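Local coordinates for sigma regulatory family protein-PP2C phosphatase (PDB 6MAB), which probably acts as a membrane-bound phosphatase, whose periplasmic sensor domain, the part described here, is thought to respond to intermediates of the TCA cycle, at residues S15-N20 / I256-E261; T27-I32 / L249-F254; G51-P56 / I75-K80. All blocks are in the same frame, centred on the assembly; numbering follows the deposited sequence.

Contact 1. Residues S15-N20 / I256-E261; sequences SDLREN and ILTYEE
Leu17 and Thr258 carry the helix-on-sheet contact of the module formed by both ends of the chain, where the long helix 2-31 packs on the face of an antiparallel sheet. The two segments run roughly antiparallel, their directions 147° apart and their axes 8.0 Å from each other at closest approach. One hydrogen bond joins them: Thr258 OG1 donates to Leu17 O over 2.9 Å. The hydroxyl comes in above the carbonyl plane, 52° out of it. It is put there by a first torsion of 50°, which wedges OG1 between the strand's own backbone N and carbonyl carbon; CG2 of Thr258 is then left to rest 4.1 Å from Asn20 C. Leu17 reaches across with a single branch. Its CD2 sits on the strand backbone, 3.7 Å from Tyr259 CA, and also meets Glu260 CB at 4.1 Å. On the helix, Asn20 folds back so that ND2 donates to Asp16 O at 2.8 Å, while Asn20 N grips the same oxygen from the other face of its plane. Tyr259 points away from the helix and uses its hydroxyl on Asp184, so consecutive strand residues serve the two faces of the sheet. A long N-terminal helix and two antiparallel sheet modules, with both chain ends at this one, are consistent with the membrane-proximal module of a double-Cache sensor domain.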
# COMPACT_ATOMS: atom_id res chain seq x y z
N SER A 15 -2.00 -0.19 25.24
CA SER A 15 -0.66 0.19 24.83
C SER A 15 -0.11 -0.77 23.78
O SER A 15 0.59 -0.37 22.84
CB SER A 15 0.24 0.22 26.07
OG SER A 15 1.59 0.42 25.72
N ASP A 16 -0.43 -2.05 23.92
CA ASP A 16 0.17 -3.07 23.07
C ASP A 16 -0.37 -3.00 21.65
O ASP A 16 0.36 -3.35 20.71
CB ASP A 16 -0.08 -4.44 23.70
CG ASP A 16 0.51 -5.56 22.90
OD1 ASP A 16 1.75 -5.65 22.81
OD2 ASP A 16 -0.29 -6.36 22.36
N LEU A 17 -1.61 -2.54 21.47
CA LEU A 17 -2.12 -2.29 20.11
C LEU A 17 -1.27 -1.25 19.40
O LEU A 17 -0.86 -1.44 18.25
CB LEU A 17 -3.58 -1.81 20.15
CG LEU A 17 -4.72 -2.76 20.45
CD1 LEU A 17 -6.00 -1.98 20.69
CD2 LEU A 17 -4.90 -3.73 19.31
N ARG A 18 -0.99 -0.14 20.08
CA ARG A 18 -0.14 0.89 19.52
C ARG A 18 1.27 0.38 19.26
O ARG A 18 1.84 0.61 18.19
CB ARG A 18 -0.12 2.12 20.44
CG ARG A 18 0.69 3.30 19.88
CD ARG A 18 0.60 4.55 20.77
NE ARG A 18 1.74 5.44 20.57
N GLU A 19 1.89 -0.30 20.24
CA GLU A 19 3.25 -0.79 20.03
C GLU A 19 3.32 -1.71 18.83
O GLU A 19 4.31 -1.71 18.08
CB GLU A 19 3.77 -1.53 21.26
CG GLU A 19 4.05 -0.68 22.46
CD GLU A 19 5.11 0.38 22.19
OE1 GLU A 19 6.11 0.09 21.49
OE2 GLU A 19 4.89 1.51 22.67
N ASN A 20 2.28 -2.53 18.63
CA ASN A 20 2.27 -3.45 17.50
C ASN A 20 2.13 -2.71 16.18
O ASN A 20 2.79 -3.06 15.20
CB ASN A 20 1.14 -4.45 17.66
CG ASN A 20 1.58 -5.71 18.36
OD1 ASN A 20 2.12 -6.61 17.73
ND2 ASN A 20 1.36 -5.77 19.67
N ILE A 256 -2.06 1.71 9.02
CA ILE A 256 -2.12 0.40 9.64
C ILE A 256 -3.13 0.46 10.77
O ILE A 256 -3.06 1.35 11.63
CB ILE A 256 -0.74 -0.05 10.16
CG1 ILE A 256 0.24 -0.28 9.00
CG2 ILE A 256 -0.84 -1.35 10.92
CD1 ILE A 256 1.67 -0.40 9.48
N LEU A 257 -4.06 -0.48 10.77
CA LEU A 257 -5.02 -0.67 11.86
C LEU A 257 -4.64 -1.95 12.59
O LEU A 257 -4.67 -3.03 12.00
CB LEU A 257 -6.45 -0.79 11.31
CG LEU A 257 -7.50 -1.25 12.33
CD1 LEU A 257 -7.80 -0.23 13.39
CD2 LEU A 257 -8.80 -1.61 11.56
N THR A 258 -4.24 -1.85 13.86
CA THR A 258 -4.16 -3.06 14.67
C THR A 258 -5.44 -3.18 15.50
O THR A 258 -6.06 -2.18 15.84
CB THR A 258 -2.93 -3.05 15.57
OG1 THR A 258 -2.90 -1.81 16.27
CG2 THR A 258 -1.67 -3.21 14.72
N TYR A 259 -5.86 -4.41 15.77
CA TYR A 259 -7.13 -4.59 16.46
C TYR A 259 -7.11 -5.92 17.20
O TYR A 259 -6.30 -6.80 16.91
CB TYR A 259 -8.34 -4.48 15.48
CG TYR A 259 -8.43 -5.56 14.40
CD1 TYR A 259 -7.68 -5.46 13.23
CD2 TYR A 259 -9.25 -6.67 14.56
CE1 TYR A 259 -7.73 -6.45 12.24
CE2 TYR A 259 -9.32 -7.66 13.55
CZ TYR A 259 -8.55 -7.53 12.41
OH TYR A 259 -8.58 -8.50 11.42
N GLU A 260 -8.03 -6.03 18.15
CA GLU A 260 -8.11 -7.18 19.04
C GLU A 260 -9.51 -7.20 19.64
O GLU A 260 -10.16 -6.16 19.76
CB GLU A 260 -7.05 -7.07 20.15
CG GLU A 260 -7.07 -8.19 21.18
CD GLU A 260 -6.86 -9.58 20.56
OE1 GLU A 260 -7.79 -10.10 19.88
OE2 GLU A 260 -5.76 -10.15 20.78
N GLU A 261 -9.96 -8.40 20.01
CA GLU A 261 -11.24 -8.49 20.71
C GLU A 261 -11.20 -7.66 21.99
O GLU A 261 -10.25 -7.71 22.76
CB GLU A 261 -11.55 -9.95 21.03
CG GLU A 261 -11.73 -10.80 19.79
CD GLU A 261 -12.01 -12.25 20.11
OE1 GLU A 261 -12.71 -12.52 21.10
OE2 GLU A 261 -11.52 -13.11 19.35

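Contact 2. Residues T27-I32 / L249-F254; sequences TLQQTI and LPEMDF
Leu28 sends CD1 to the edge of the Phe254 ring, near the ring plane, with CE1 at 3.8 Å and CZ at 3.9 Å. Its carbonyl oxygen, which accepts the backbone N-H of Ile32, also lies 3.7 Å from Met252 CE. That methyl is turned back onto the helix by the bend at the end of the methionine chain (chi3 -75°), and it lies 4.0 Å from Gln29 CA as well. Gln29 stretches out beyond CG and gives NE2 to Glu251 OE2, a weak bond of 3.1 Å with an N-H...acceptor angle of only 130°. Amide and carboxylate planes stand 73° apart, and Glu251 is poorly ordered, so little holding power should be read into the pair. These partners sit in and beside the turn of a beta hairpin, packed against the C-terminal part of helix 2-31, in which 249-254 joins strands 240-249 and 254-261; Leu249 N is bonded to Phe254 O, and Leu249 O takes the N-H of Met252. Ile32 sets CG2 3.8 Å from Met252 SD. The same isoleucine touches Ala115 on strand 113-119 of the other sheet, whose Thr116 hydroxyl is hydrogen-bonded to Met252 O.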
# COMPACT_ATOMS: atom_id res chain seq x y z
N THR A 27 8.60 -1.93 10.11
CA THR A 27 9.00 -3.00 9.20
C THR A 27 8.69 -2.63 7.76
O THR A 27 9.53 -2.79 6.86
CB THR A 27 8.30 -4.31 9.60
OG1 THR A 27 8.71 -4.69 10.93
CG2 THR A 27 8.67 -5.44 8.65
N LEU A 28 7.48 -2.13 7.51
CA LEU A 28 7.12 -1.73 6.16
C LEU A 28 7.96 -0.56 5.66
O LEU A 28 8.28 -0.51 4.47
CB LEU A 28 5.62 -1.43 6.12
CG LEU A 28 4.75 -2.66 6.37
CD1 LEU A 28 3.28 -2.25 6.51
CD2 LEU A 28 4.87 -3.70 5.25
N GLN A 29 8.36 0.37 6.54
CA GLN A 29 9.22 1.47 6.11
C GLN A 29 10.59 0.98 5.68
O GLN A 29 11.23 1.57 4.79
CB GLN A 29 9.33 2.51 7.23
CG GLN A 29 8.10 3.37 7.40
CD GLN A 29 8.05 4.10 8.74
OE1 GLN A 29 8.96 3.96 9.57
NE2 GLN A 29 7.00 4.87 8.95
N GLN A 30 11.06 -0.12 6.28
CA GLN A 30 12.36 -0.67 5.96
C GLN A 30 12.33 -1.57 4.72
O GLN A 30 13.38 -1.76 4.09
CB GLN A 30 12.88 -1.46 7.16
CG GLN A 30 13.13 -0.59 8.40
CD GLN A 30 14.04 0.59 8.08
OE1 GLN A 30 13.72 1.74 8.38
NE2 GLN A 30 15.18 0.31 7.44
N THR A 31 11.16 -2.07 4.33
CA THR A 31 11.06 -3.10 3.30
C THR A 31 10.36 -2.66 2.02
O THR A 31 10.65 -3.21 0.96
CB THR A 31 10.32 -4.33 3.85
OG1 THR A 31 9.06 -3.93 4.38
CG2 THR A 31 11.12 -4.98 4.95
N ILE A 32 9.45 -1.69 2.07
CA ILE A 32 8.73 -1.29 0.85
C ILE A 32 9.45 -0.25 -0.01
O ILE A 32 9.63 -0.48 -1.22
CB ILE A 32 7.32 -0.81 1.21
CG1 ILE A 32 6.51 -1.95 1.83
CG2 ILE A 32 6.61 -0.27 -0.05
CD1 ILE A 32 6.28 -3.14 0.95
N LEU A 249 1.04 6.14 7.90
CA LEU A 249 2.34 6.23 7.24
C LEU A 249 2.22 7.23 6.09
O LEU A 249 2.12 6.83 4.91
CB LEU A 249 2.83 4.90 6.69
CG LEU A 249 3.05 3.75 7.67
CD1 LEU A 249 1.75 3.04 8.02
CD2 LEU A 249 4.05 2.79 7.05
N PRO A 250 2.22 8.52 6.39
CA PRO A 250 1.97 9.52 5.34
C PRO A 250 2.95 9.45 4.19
O PRO A 250 2.55 9.70 3.04
CB PRO A 250 2.05 10.85 6.10
CG PRO A 250 2.90 10.56 7.29
CD PRO A 250 2.61 9.14 7.67
N GLU A 251 4.22 9.13 4.45
CA GLU A 251 5.22 9.09 3.38
C GLU A 251 5.04 7.89 2.44
O GLU A 251 5.85 7.74 1.51
CB GLU A 251 6.64 9.08 3.98
CG GLU A 251 7.08 7.77 4.63
CD GLU A 251 6.30 7.45 5.89
OE1 GLU A 251 5.75 8.40 6.50
OE2 GLU A 251 6.25 6.25 6.26
N MET A 252 4.01 7.05 2.65
CA MET A 252 3.68 5.99 1.71
C MET A 252 2.17 5.88 1.45
O MET A 252 1.73 4.95 0.76
CB MET A 252 4.23 4.67 2.23
CG MET A 252 5.72 4.53 1.99
SD MET A 252 6.15 2.79 2.10
CE MET A 252 6.12 2.48 3.84
N ASP A 253 1.37 6.80 1.98
CA ASP A 253 -0.03 6.93 1.59
C ASP A 253 -0.84 5.68 1.95
O ASP A 253 -1.74 5.28 1.21
CB ASP A 253 -0.16 7.23 0.09
CG ASP A 253 -0.53 8.68 -0.19
OD1 ASP A 253 -0.77 9.44 0.77
OD2 ASP A 253 -0.58 9.05 -1.38
N PHE A 254 -0.53 5.06 3.08
CA PHE A 254 -1.42 4.05 3.65
C PHE A 254 -1.31 4.10 5.16
O PHE A 254 -0.47 4.80 5.72
CB PHE A 254 -1.14 2.66 3.07
CG PHE A 254 0.16 2.05 3.47
CD1 PHE A 254 0.22 1.28 4.61
CD2 PHE A 254 1.29 2.17 2.67
CE1 PHE A 254 1.40 0.69 5.00
CE2 PHE A 254 2.49 1.57 3.06
CZ PHE A 254 2.54 0.83 4.23

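Contact 3. Residues G51-P56 / I75-K80; sequences GVPAEP and ISLVKK
Val52 and Lys79 lead a surface contact in which the loop between helices 35-45 and 58-68 lies over the C-terminal end of strand 74-80. No direct hydrogen bond joins the segments; aliphatic carbon and one water do the work. Val52 places CG2 against the root of the lysine chain, 3.9 Å from Lys79 CB and 4.0 Å from Lys79 CG. From there the lysine runs extended as far as CE, passing the loop backbone with its CD 3.7 Å from Pro53 O and 3.8 Å from Ala54 O. Only the last torsion bends (chi4 64°), and NZ then donates to a water 2.6 Å away. This water passes the bond on to Val52 O, also at 2.6 Å, so the ammonium group is tied to the loop indirectly. Further back along the strand, Pro53 CD meets Leu77 CD1 at 4.1 Å, the two side chains crossing at about a right angle. Burial deepens in that direction: Pro53 and Leu77 both touch Leu60 of helix 58-68, and Leu77 continues inward to Phe42 of helix 35-45 and Leu146 of strand 142-151, while Lys79 also packs on Val89 of strand 86-91.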
# COMPACT_ATOMS: atom_id res chain seq x y z
N GLY A 51 18.84 8.09 -22.01
CA GLY A 51 17.40 8.25 -21.90
C GLY A 51 16.69 6.91 -21.93
O GLY A 51 17.28 5.84 -21.74
N VAL A 52 15.38 6.98 -22.14
CA VAL A 52 14.55 5.79 -22.28
C VAL A 52 14.22 5.66 -23.76
O VAL A 52 14.26 6.65 -24.50
CB VAL A 52 13.28 5.86 -21.42
CG1 VAL A 52 13.62 6.28 -19.99
CG2 VAL A 52 12.26 6.81 -22.03
N PRO A 53 13.92 4.46 -24.25
CA PRO A 53 13.58 4.31 -25.68
C PRO A 53 12.41 5.20 -26.08
O PRO A 53 11.43 5.34 -25.35
CB PRO A 53 13.22 2.82 -25.80
CG PRO A 53 13.89 2.16 -24.65
CD PRO A 53 13.92 3.17 -23.54
N ALA A 54 12.49 5.77 -27.28
CA ALA A 54 11.41 6.61 -27.78
C ALA A 54 10.22 5.79 -28.26
O ALA A 54 9.11 6.32 -28.34
CB ALA A 54 11.90 7.51 -28.92
N GLU A 55 10.44 4.52 -28.58
CA GLU A 55 9.39 3.63 -29.04
C GLU A 55 9.51 2.32 -28.29
O GLU A 55 10.61 1.93 -27.88
CB GLU A 55 9.49 3.37 -30.55
CG GLU A 55 9.49 4.61 -31.43
CD GLU A 55 8.14 5.31 -31.51
OE1 GLU A 55 7.14 4.76 -31.00
OE2 GLU A 55 8.08 6.42 -32.09
N PRO A 56 8.40 1.61 -28.10
CA PRO A 56 8.46 0.33 -27.40
C PRO A 56 9.55 -0.57 -27.97
O PRO A 56 9.66 -0.75 -29.18
CB PRO A 56 7.06 -0.26 -27.63
CG PRO A 56 6.19 0.93 -27.79
CD PRO A 56 7.03 1.94 -28.53
N ILE A 75 8.34 -4.97 -13.95
CA ILE A 75 9.19 -3.79 -13.97
C ILE A 75 9.11 -3.18 -15.36
O ILE A 75 9.30 -3.88 -16.36
CB ILE A 75 10.63 -4.13 -13.56
CG1 ILE A 75 11.49 -2.89 -13.68
CG2 ILE A 75 11.19 -5.23 -14.42
CD1 ILE A 75 12.79 -3.01 -12.93
N SER A 76 8.78 -1.88 -15.43
CA SER A 76 8.53 -1.19 -16.69
C SER A 76 9.23 0.16 -16.74
O SER A 76 9.26 0.90 -15.76
CB SER A 76 7.02 -0.96 -16.89
OG SER A 76 6.34 -2.18 -17.06
N LEU A 77 9.77 0.46 -17.92
CA LEU A 77 10.21 1.80 -18.27
C LEU A 77 9.08 2.49 -18.99
O LEU A 77 8.65 2.03 -20.06
CB LEU A 77 11.44 1.77 -19.17
CG LEU A 77 12.81 1.44 -18.64
CD1 LEU A 77 13.77 1.52 -19.84
CD2 LEU A 77 13.20 2.42 -17.54
N VAL A 78 8.62 3.60 -18.42
CA VAL A 78 7.45 4.33 -18.89
C VAL A 78 7.94 5.68 -19.39
O VAL A 78 8.42 6.50 -18.61
CB VAL A 78 6.41 4.48 -17.78
CG1 VAL A 78 5.09 5.10 -18.35
CG2 VAL A 78 6.14 3.14 -17.14
N LYS A 79 7.81 5.90 -20.70
CA LYS A 79 8.28 7.15 -21.28
C LYS A 79 7.27 8.25 -20.99
O LYS A 79 6.06 8.03 -21.09
CB LYS A 79 8.47 7.00 -22.79
CG LYS A 79 8.88 8.27 -23.48
CD LYS A 79 8.99 8.05 -24.99
CE LYS A 79 9.37 9.33 -25.71
NZ LYS A 79 10.73 9.80 -25.30
N LYS A 80 7.76 9.42 -20.62
CA LYS A 80 6.93 10.61 -20.59
C LYS A 80 7.03 11.24 -21.97
O LYS A 80 8.08 11.79 -22.35
CB LYS A 80 7.37 11.57 -19.49
CG LYS A 80 6.39 12.72 -19.24
CD LYS A 80 6.98 13.68 -18.21
CE LYS A 80 6.05 14.84 -17.90
NZ LYS A 80 6.72 15.76 -16.93
O HOH W 1 12.99 8.64 -25.54

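Contacts 1 and 2 are two stations on helix 2-31, with centres about 17 Å apart. Ile256 bridges them: its CD1 lies 3.7 Å from Leu249 CD1 and 3.9 Å from Leu28 CD1, making the packing continuous from strand to hairpin turn. Contact 3 lies at the other, five-stranded sheet, across the chain's centre from contact 1, with centres about 43 Å apart. Contact 2 stands between, its centre about 27 Å from that of contact 3 and its nearest atoms about 12 Å away. Along the chain the three are nested, contact 3 inside contact 2 inside contact 1, because the hairpin turn and strand 254-261 return to the N-terminal helix after the chain has passed through the other module.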